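PDB 2HWY: nonsense-mediated mRNA decay factor SMG5 from Homo sapiens, which acts in nonsense-mediated mRNA decay, promoting dephosphorylation of UPF1 and, with SMG7, probably linking it to exonucleolytic mRNA degradation, but has no RNase activity by itself. Local coordinates for residues 15-28 / 148-160. Numbering follows the deposited sequence.
Sequences HLPVIRQLATSGRF and VDIKNVLDFYKQW
L22 and F28 meet F156 and W160 in the denser half of the contact. CD2 of L22 lies over one face of the W160 indole, 4.1 Å from the centroid of its six-membered ring, and also reaches the edge of F156, at 3.7 Å from CE2. F156 turns its edge to the face of F28 in an offset edge-to-face pair, planes 62° apart, while the F28 and W160 rings meet obliquely, W160 NE1 lying at the F28 edge near its plane; the three form an aromatic cluster. F156 extends anti to its own backbone N (chi1 -178°), which carries its ring from helix 153-159 toward L5 and L126 on strands 4-7 and 125-128. Earlier along both helices, V18 reaches L154 CD2 with CG2 (3.6 Å) and Y157 CB with CG1, and I19 CD1 touches V153. Just before helix 16-25, the H15 imidazole packs on V153 CG2 (3.5 Å from ND1) and on L154; an alanine here would probably lose both contacts and open a gap beside them. On the solvent side, exposed Q21 meets Y157 OH through its aliphatic CG alone (3.8 Å), and exposed R27 lays a guanidinium face against W160 CZ2. The helix axes approach to 10.3 Å, their N-to-C directions 44° apart, joining the last modelled helix to helix 16-25 on one side of the parallel sheet of the alpha/beta/alpha PIN-domain fold.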
ATOM      1  N   HIS A  15      -4.852   2.328  -8.343  1.00 25.24           N
ATOM      2  CA  HIS A  15      -4.089   1.252  -8.967  1.00 24.81           C
ATOM      3  C   HIS A  15      -4.377  -0.063  -8.255  1.00 24.58           C
ATOM      4  O   HIS A  15      -3.481  -0.864  -7.996  1.00 24.46           O
ATOM      5  CB  HIS A  15      -2.593   1.559  -8.932  1.00 24.83           C
ATOM      6  CG  HIS A  15      -2.233   2.866  -9.568  1.00 25.33           C
ATOM      7  ND1 HIS A  15      -2.049   4.027  -8.842  1.00 26.55           N
ATOM      8  CD2 HIS A  15      -2.028   3.202 -10.862  1.00 24.54           C
ATOM      9  CE1 HIS A  15      -1.740   5.016  -9.661  1.00 25.37           C
ATOM     10  NE2 HIS A  15      -1.728   4.542 -10.893  1.00 24.45           N
ATOM     11  N   LEU A  16      -5.656  -0.279  -7.974  1.00 24.14           N
ATOM     12  CA  LEU A  16      -6.117  -1.466  -7.307  1.00 23.90           C
ATOM     13  C   LEU A  16      -5.746  -2.736  -8.053  1.00 23.78           C
ATOM     14  O   LEU A  16      -5.434  -3.747  -7.428  1.00 23.95           O
ATOM     15  CB  LEU A  16      -7.614  -1.379  -7.168  1.00 23.38           C
ATOM     16  CG  LEU A  16      -8.286  -2.532  -6.468  1.00 24.18           C
ATOM     17  CD1 LEU A  16      -7.733  -2.704  -5.048  1.00 25.36           C
ATOM     18  CD2 LEU A  16      -9.767  -2.245  -6.460  1.00 24.26           C
ATOM     19  N   PRO A  17      -5.808  -2.711  -9.396  1.00 23.92           N
ATOM     20  CA  PRO A  17      -5.436  -3.941 -10.130  1.00 23.97           C
ATOM     21  C   PRO A  17      -3.951  -4.329 -10.060  1.00 23.87           C
ATOM     22  O   PRO A  17      -3.623  -5.491 -10.220  1.00 23.96           O
ATOM     23  CB  PRO A  17      -5.853  -3.620 -11.565  1.00 23.95           C
ATOM     24  CG  PRO A  17      -6.865  -2.475 -11.414  1.00 23.58           C
ATOM     25  CD  PRO A  17      -6.279  -1.666 -10.325  1.00 23.46           C
ATOM     26  N   VAL A  18      -3.069  -3.375  -9.805  1.00 24.06           N
ATOM     27  CA  VAL A  18      -1.673  -3.682  -9.516  1.00 24.27           C
ATOM     28  C   VAL A  18      -1.570  -4.392  -8.158  1.00 24.40           C
ATOM     29  O   VAL A  18      -0.898  -5.428  -8.023  1.00 24.05           O
ATOM     30  CB  VAL A  18      -0.830  -2.390  -9.492  1.00 24.50           C
ATOM     31  CG1 VAL A  18       0.544  -2.650  -8.895  1.00 25.39           C
ATOM     32  CG2 VAL A  18      -0.704  -1.813 -10.905  1.00 24.84           C
ATOM     33  N   ILE A  19      -2.245  -3.822  -7.158  1.00 24.14           N
ATOM     34  CA  ILE A  19      -2.250  -4.403  -5.833  1.00 24.27           C
ATOM     35  C   ILE A  19      -2.897  -5.786  -5.878  1.00 24.26           C
ATOM     36  O   ILE A  19      -2.372  -6.732  -5.294  1.00 24.50           O
ATOM     37  CB  ILE A  19      -2.876  -3.437  -4.764  1.00 23.88           C
ATOM     38  CG1 ILE A  19      -1.933  -2.258  -4.518  1.00 23.74           C
ATOM     39  CG2 ILE A  19      -3.087  -4.130  -3.419  1.00 23.66           C
ATOM     40  CD1 ILE A  19      -2.288  -1.022  -5.241  1.00 23.93           C
ATOM     41  N   ARG A  20      -3.991  -5.930  -6.610  1.00 24.64           N
ATOM     42  CA  ARG A  20      -4.599  -7.253  -6.765  1.00 24.97           C
ATOM     43  C   ARG A  20      -3.577  -8.275  -7.225  1.00 24.76           C
ATOM     44  O   ARG A  20      -3.422  -9.317  -6.623  1.00 24.61           O
ATOM     45  CB  ARG A  20      -5.764  -7.219  -7.741  1.00 25.05           C
ATOM     46  CG  ARG A  20      -6.507  -8.569  -7.871  1.00 25.66           C
ATOM     47  CD  ARG A  20      -7.630  -8.538  -8.928  1.00 26.32           C
ATOM     48  NE  ARG A  20      -8.406  -7.304  -8.817  1.00 27.29           N
ATOM     49  CZ  ARG A  20      -9.480  -7.131  -8.048  1.00 28.03           C
ATOM     50  NH1 ARG A  20      -9.957  -8.125  -7.306  1.00 30.04           N
ATOM     51  NH2 ARG A  20     -10.093  -5.948  -8.030  1.00 28.03           N
ATOM     52  N   GLN A  21      -2.872  -7.949  -8.294  1.00 25.11           N
ATOM     53  CA  GLN A  21      -1.830  -8.824  -8.834  1.00 24.84           C
ATOM     54  C   GLN A  21      -0.803  -9.205  -7.779  1.00 24.58           C
ATOM     55  O   GLN A  21      -0.488 -10.375  -7.613  1.00 24.96           O
ATOM     56  CB  GLN A  21      -1.117  -8.131  -9.995  1.00 25.23           C
ATOM     57  CG  GLN A  21      -0.487  -9.069 -11.001  1.00 25.91           C
ATOM     58  CD  GLN A  21      -1.509  -9.874 -11.767  1.00 27.59           C
ATOM     59  OE1 GLN A  21      -2.692  -9.515 -11.826  1.00 29.16           O
ATOM     60  NE2 GLN A  21      -1.066 -10.977 -12.351  1.00 26.74           N
ATOM     61  N   LEU A  22      -0.294  -8.213  -7.061  1.00 24.19           N
ATOM     62  CA  LEU A  22       0.818  -8.423  -6.120  1.00 23.81           C
ATOM     63  C   LEU A  22       0.373  -9.198  -4.897  1.00 23.37           C
ATOM     64  O   LEU A  22       1.071 -10.093  -4.441  1.00 23.13           O
ATOM     65  CB  LEU A  22       1.398  -7.078  -5.690  1.00 23.57           C
ATOM     66  CG  LEU A  22       1.950  -6.283  -6.871  1.00 23.42           C
ATOM     67  CD1 LEU A  22       1.937  -4.789  -6.592  1.00 23.54           C
ATOM     68  CD2 LEU A  22       3.337  -6.778  -7.247  1.00 23.42           C
ATOM     69  N   ALA A  23      -0.808  -8.845  -4.396  1.00 23.35           N
ATOM     70  CA  ALA A  23      -1.415  -9.469  -3.224  1.00 23.36           C
ATOM     71  C   ALA A  23      -1.844 -10.903  -3.488  1.00 23.04           C
ATOM     72  O   ALA A  23      -1.998 -11.708  -2.571  1.00 22.70           O
ATOM     73  CB  ALA A  23      -2.615  -8.651  -2.794  1.00 23.41           C
ATOM     74  N   THR A  24      -2.080 -11.194  -4.753  1.00 23.51           N
ATOM     75  CA  THR A  24      -2.483 -12.521  -5.207  1.00 23.75           C
ATOM     76  C   THR A  24      -1.268 -13.294  -5.677  1.00 23.94           C
ATOM     77  O   THR A  24      -1.333 -14.519  -5.824  1.00 23.86           O
ATOM     78  CB  THR A  24      -3.537 -12.414  -6.340  1.00 23.75           C
ATOM     79  OG1 THR A  24      -4.817 -12.171  -5.745  1.00 23.62           O
ATOM     80  CG2 THR A  24      -3.614 -13.679  -7.200  1.00 24.15           C
ATOM     81  N   SER A  25      -0.160 -12.581  -5.902  1.00 24.02           N
ATOM     82  CA  SER A  25       1.055 -13.212  -6.393  1.00 23.98           C
ATOM     83  C   SER A  25       1.449 -14.317  -5.434  1.00 24.42           C
ATOM     84  O   SER A  25       1.888 -15.385  -5.870  1.00 25.18           O
ATOM     85  CB  SER A  25       2.202 -12.201  -6.581  1.00 23.77           C
ATOM     86  OG  SER A  25       3.025 -12.077  -5.438  1.00 22.61           O
ATOM     87  N   GLY A  26       1.258 -14.081  -4.135  1.00 24.64           N
ATOM     88  CA  GLY A  26       1.791 -14.987  -3.111  1.00 24.58           C
ATOM     89  C   GLY A  26       3.304 -14.856  -2.953  1.00 24.61           C
ATOM     90  O   GLY A  26       3.920 -15.658  -2.265  1.00 25.01           O
ATOM     91  N   ARG A  27       3.898 -13.841  -3.587  1.00 24.61           N
ATOM     92  CA  ARG A  27       5.332 -13.547  -3.455  1.00 24.64           C
ATOM     93  C   ARG A  27       5.541 -12.403  -2.462  1.00 24.46           C
ATOM     94  O   ARG A  27       6.668 -12.105  -2.084  1.00 24.48           O
ATOM     95  CB  ARG A  27       5.952 -13.157  -4.811  1.00 25.09           C
ATOM     96  CG  ARG A  27       5.445 -13.949  -6.023  1.00 25.67           C
ATOM     97  CD  ARG A  27       6.325 -15.119  -6.412  1.00 26.78           C
ATOM     98  NE  ARG A  27       7.336 -14.749  -7.400  1.00 27.33           N
ATOM     99  CZ  ARG A  27       7.085 -14.431  -8.673  1.00 28.05           C
ATOM    100  NH1 ARG A  27       5.839 -14.407  -9.156  1.00 28.13           N
ATOM    101  NH2 ARG A  27       8.099 -14.108  -9.475  1.00 28.25           N
ATOM    102  N   PHE A  28       4.449 -11.754  -2.060  1.00 24.14           N
ATOM    103  CA  PHE A  28       4.498 -10.690  -1.067  1.00 23.58           C
ATOM    104  C   PHE A  28       3.395 -10.842  -0.021  1.00 23.05           C
ATOM    105  O   PHE A  28       2.367 -11.485  -0.257  1.00 22.63           O
ATOM    106  CB  PHE A  28       4.368  -9.338  -1.756  1.00 23.43           C
ATOM    107  CG  PHE A  28       5.407  -9.102  -2.798  1.00 24.25           C
ATOM    108  CD1 PHE A  28       5.092  -9.195  -4.156  1.00 24.87           C
ATOM    109  CD2 PHE A  28       6.719  -8.805  -2.439  1.00 24.76           C
ATOM    110  CE1 PHE A  28       6.075  -8.976  -5.144  1.00 23.86           C
ATOM    111  CE2 PHE A  28       7.710  -8.594  -3.430  1.00 24.54           C
ATOM    112  CZ  PHE A  28       7.378  -8.674  -4.779  1.00 23.17           C
ATOM    113  N   VAL A 148      13.872   1.630   4.280  1.00 28.46           N
ATOM    114  CA  VAL A 148      12.751   1.078   3.524  1.00 27.88           C
ATOM    115  C   VAL A 148      12.683   1.685   2.143  1.00 27.37           C
ATOM    116  O   VAL A 148      12.881   2.889   1.986  1.00 27.22           O
ATOM    117  CB  VAL A 148      11.411   1.361   4.241  1.00 27.92           C
ATOM    118  CG1 VAL A 148      10.229   0.759   3.456  1.00 27.97           C
ATOM    119  CG2 VAL A 148      11.447   0.837   5.669  1.00 27.76           C
ATOM    120  N   ASP A 149      12.396   0.846   1.146  1.00 20.00           N
ATOM    121  CA  ASP A 149      12.249   1.317  -0.226  1.00 20.00           C
ATOM    122  C   ASP A 149      10.892   1.984  -0.436  1.00 20.00           C
ATOM    123  O   ASP A 149       9.883   1.512   0.110  1.00 25.76           O
ATOM    124  CB  ASP A 149      12.426   0.162  -1.212  1.00 20.00           C
ATOM    125  N   ILE A 150      10.883   3.082  -1.170  1.00 25.17           N
ATOM    126  CA  ILE A 150       9.643   3.673  -1.639  1.00 24.85           C
ATOM    127  C   ILE A 150       9.710   3.723  -3.151  1.00 24.38           C
ATOM    128  O   ILE A 150      10.557   4.416  -3.699  1.00 24.43           O
ATOM    129  CB  ILE A 150       9.407   5.086  -1.068  1.00 24.93           C
ATOM    130  CG1 ILE A 150       9.429   5.037   0.460  1.00 24.98           C
ATOM    131  CG2 ILE A 150       8.057   5.664  -1.562  1.00 25.21           C
ATOM    132  CD1 ILE A 150       8.778   6.231   1.133  1.00 24.80           C
ATOM    133  N   LYS A 151       8.837   2.972  -3.820  1.00 20.00           N
ATOM    134  CA  LYS A 151       8.724   2.945  -5.273  1.00 20.00           C
ATOM    135  C   LYS A 151       7.287   3.197  -5.720  1.00 20.00           C
ATOM    136  O   LYS A 151       6.361   2.748  -5.049  1.00 23.44           O
ATOM    137  CB  LYS A 151       9.217   1.606  -5.825  1.00 20.00           C
ATOM    138  N   ASN A 152       7.108   3.923  -6.805  1.00 22.86           N
ATOM    139  CA  ASN A 152       5.792   4.130  -7.380  1.00 22.47           C
ATOM    140  C   ASN A 152       5.133   2.796  -7.728  1.00 22.24           C
ATOM    141  O   ASN A 152       5.799   1.889  -8.231  1.00 22.33           O
ATOM    142  CB  ASN A 152       5.919   4.980  -8.633  1.00 22.61           C
ATOM    143  CG  ASN A 152       4.628   5.047  -9.421  1.00 23.08           C
ATOM    144  OD1 ASN A 152       4.437   4.289 -10.381  1.00 23.58           O
ATOM    145  ND2 ASN A 152       3.723   5.938  -9.009  1.00 22.14           N
ATOM    146  N   VAL A 153       3.837   2.660  -7.445  1.00 21.70           N
ATOM    147  CA  VAL A 153       3.120   1.422  -7.790  1.00 21.42           C
ATOM    148  C   VAL A 153       3.445   0.889  -9.197  1.00 21.18           C
ATOM    149  O   VAL A 153       3.893  -0.245  -9.337  1.00 20.92           O
ATOM    150  CB  VAL A 153       1.571   1.532  -7.689  1.00 21.32           C
ATOM    151  CG1 VAL A 153       1.033   0.649  -6.567  1.00 21.34           C
ATOM    152  CG2 VAL A 153       1.085   2.972  -7.603  1.00 20.53           C
ATOM    153  N   LEU A 154       3.218   1.698 -10.231  1.00 20.88           N
ATOM    154  CA  LEU A 154       3.510   1.261 -11.603  1.00 21.02           C
ATOM    155  C   LEU A 154       5.004   1.086 -11.902  1.00 21.15           C
ATOM    156  O   LEU A 154       5.360   0.283 -12.766  1.00 21.54           O
ATOM    157  CB  LEU A 154       2.885   2.203 -12.633  1.00 20.86           C
ATOM    158  CG  LEU A 154       1.395   2.519 -12.450  1.00 20.45           C
ATOM    159  CD1 LEU A 154       0.869   3.141 -13.702  1.00 20.11           C
ATOM    160  CD2 LEU A 154       0.588   1.288 -12.092  1.00 19.73           C
ATOM    161  N   ASP A 155       5.879   1.844 -11.216  1.00 20.00           N
ATOM    162  CA  ASP A 155       7.313   1.616 -11.343  1.00 20.00           C
ATOM    163  C   ASP A 155       7.704   0.251 -10.785  1.00 20.00           C
ATOM    164  O   ASP A 155       8.355  -0.538 -11.420  1.00 20.58           O
ATOM    165  CB  ASP A 155       8.097   2.720 -10.631  1.00 20.00           C
ATOM    166  N   PHE A 156       7.211  -0.025  -9.579  1.00 21.65           N
ATOM    167  CA  PHE A 156       7.435  -1.323  -8.954  1.00 22.01           C
ATOM    168  C   PHE A 156       6.836  -2.434  -9.838  1.00 22.16           C
ATOM    169  O   PHE A 156       7.474  -3.458 -10.085  1.00 21.83           O
ATOM    170  CB  PHE A 156       6.822  -1.334  -7.545  1.00 22.22           C
ATOM    171  CG  PHE A 156       7.037  -2.626  -6.786  1.00 22.29           C
ATOM    172  CD1 PHE A 156       8.126  -2.784  -5.938  1.00 21.53           C
ATOM    173  CD2 PHE A 156       6.126  -3.676  -6.904  1.00 22.98           C
ATOM    174  CE1 PHE A 156       8.311  -3.971  -5.230  1.00 21.91           C
ATOM    175  CE2 PHE A 156       6.314  -4.870  -6.205  1.00 22.42           C
ATOM    176  CZ  PHE A 156       7.414  -5.012  -5.366  1.00 22.17           C
ATOM    177  N   TYR A 157       5.629  -2.191 -10.344  1.00 22.50           N
ATOM    178  CA  TYR A 157       4.891  -3.201 -11.091  1.00 22.64           C
ATOM    179  C   TYR A 157       5.544  -3.551 -12.410  1.00 22.74           C
ATOM    180  O   TYR A 157       5.663  -4.726 -12.778  1.00 22.47           O
ATOM    181  CB  TYR A 157       3.458  -2.750 -11.381  1.00 22.83           C
ATOM    182  CG  TYR A 157       2.715  -3.850 -12.069  1.00 22.81           C
ATOM    183  CD1 TYR A 157       2.523  -5.074 -11.422  1.00 23.73           C
ATOM    184  CD2 TYR A 157       2.276  -3.717 -13.381  1.00 22.95           C
ATOM    185  CE1 TYR A 157       1.878  -6.121 -12.039  1.00 22.84           C
ATOM    186  CE2 TYR A 157       1.631  -4.760 -14.010  1.00 22.90           C
ATOM    187  CZ  TYR A 157       1.434  -5.962 -13.327  1.00 23.22           C
ATOM    188  OH  TYR A 157       0.791  -7.021 -13.928  1.00 24.55           O
ATOM    189  N   LYS A 158       5.944  -2.516 -13.133  1.00 22.93           N
ATOM    190  CA  LYS A 158       6.609  -2.713 -14.392  1.00 23.18           C
ATOM    191  C   LYS A 158       7.999  -3.352 -14.151  1.00 23.34           C
ATOM    192  O   LYS A 158       8.406  -4.243 -14.902  1.00 23.41           O
ATOM    193  CB  LYS A 158       6.590  -1.409 -15.215  1.00 23.03           C
ATOM    194  CG  LYS A 158       5.122  -0.932 -15.520  1.00 22.90           C
ATOM    195  CD  LYS A 158       4.911  -0.391 -16.937  1.00 23.28           C
ATOM    196  CE  LYS A 158       4.626  -1.511 -17.958  1.00 24.50           C
ATOM    197  NZ  LYS A 158       5.091  -1.223 -19.389  1.00 22.73           N
ATOM    198  N   GLN A 159       8.690  -2.984 -13.073  1.00 23.78           N
ATOM    199  CA  GLN A 159       9.916  -3.728 -12.694  1.00 24.21           C
ATOM    200  C   GLN A 159       9.629  -5.224 -12.369  1.00 24.30           C
ATOM    201  O   GLN A 159      10.405  -6.115 -12.728  1.00 23.92           O
ATOM    202  CB  GLN A 159      10.668  -3.064 -11.516  1.00 24.35           C
ATOM    203  CG  GLN A 159      11.845  -2.133 -11.922  1.00 24.09           C
ATOM    204  CD  GLN A 159      13.018  -2.159 -10.923  1.00 24.52           C
ATOM    205  OE1 GLN A 159      12.853  -2.540  -9.760  1.00 24.50           O
ATOM    206  NE2 GLN A 159      14.212  -1.752 -11.384  1.00 24.23           N
ATOM    207  N   TRP A 160       8.510  -5.483 -11.706  1.00 24.50           N
ATOM    208  CA  TRP A 160       8.190  -6.828 -11.230  1.00 24.57           C
ATOM    209  C   TRP A 160       7.950  -7.838 -12.349  1.00 24.42           C
ATOM    210  O   TRP A 160       6.992  -7.726 -13.108  1.00 24.56           O
ATOM    211  CB  TRP A 160       6.972  -6.770 -10.309  1.00 24.84           C
ATOM    212  CG  TRP A 160       6.766  -8.026  -9.528  1.00 25.21           C
ATOM    213  CD1 TRP A 160       7.605  -8.558  -8.577  1.00 25.11           C
ATOM    214  CD2 TRP A 160       5.641  -8.921  -9.623  1.00 25.49           C
ATOM    215  NE1 TRP A 160       7.069  -9.727  -8.085  1.00 25.28           N
ATOM    216  CE2 TRP A 160       5.864  -9.970  -8.704  1.00 25.31           C
ATOM    217  CE3 TRP A 160       4.475  -8.942 -10.403  1.00 25.18           C
ATOM    218  CZ2 TRP A 160       4.957 -11.034  -8.546  1.00 25.29           C
ATOM    219  CZ3 TRP A 160       3.574  -9.990 -10.239  1.00 25.29           C
ATOM    220  CH2 TRP A 160       3.817 -11.015  -9.314  1.00 25.25           C
TER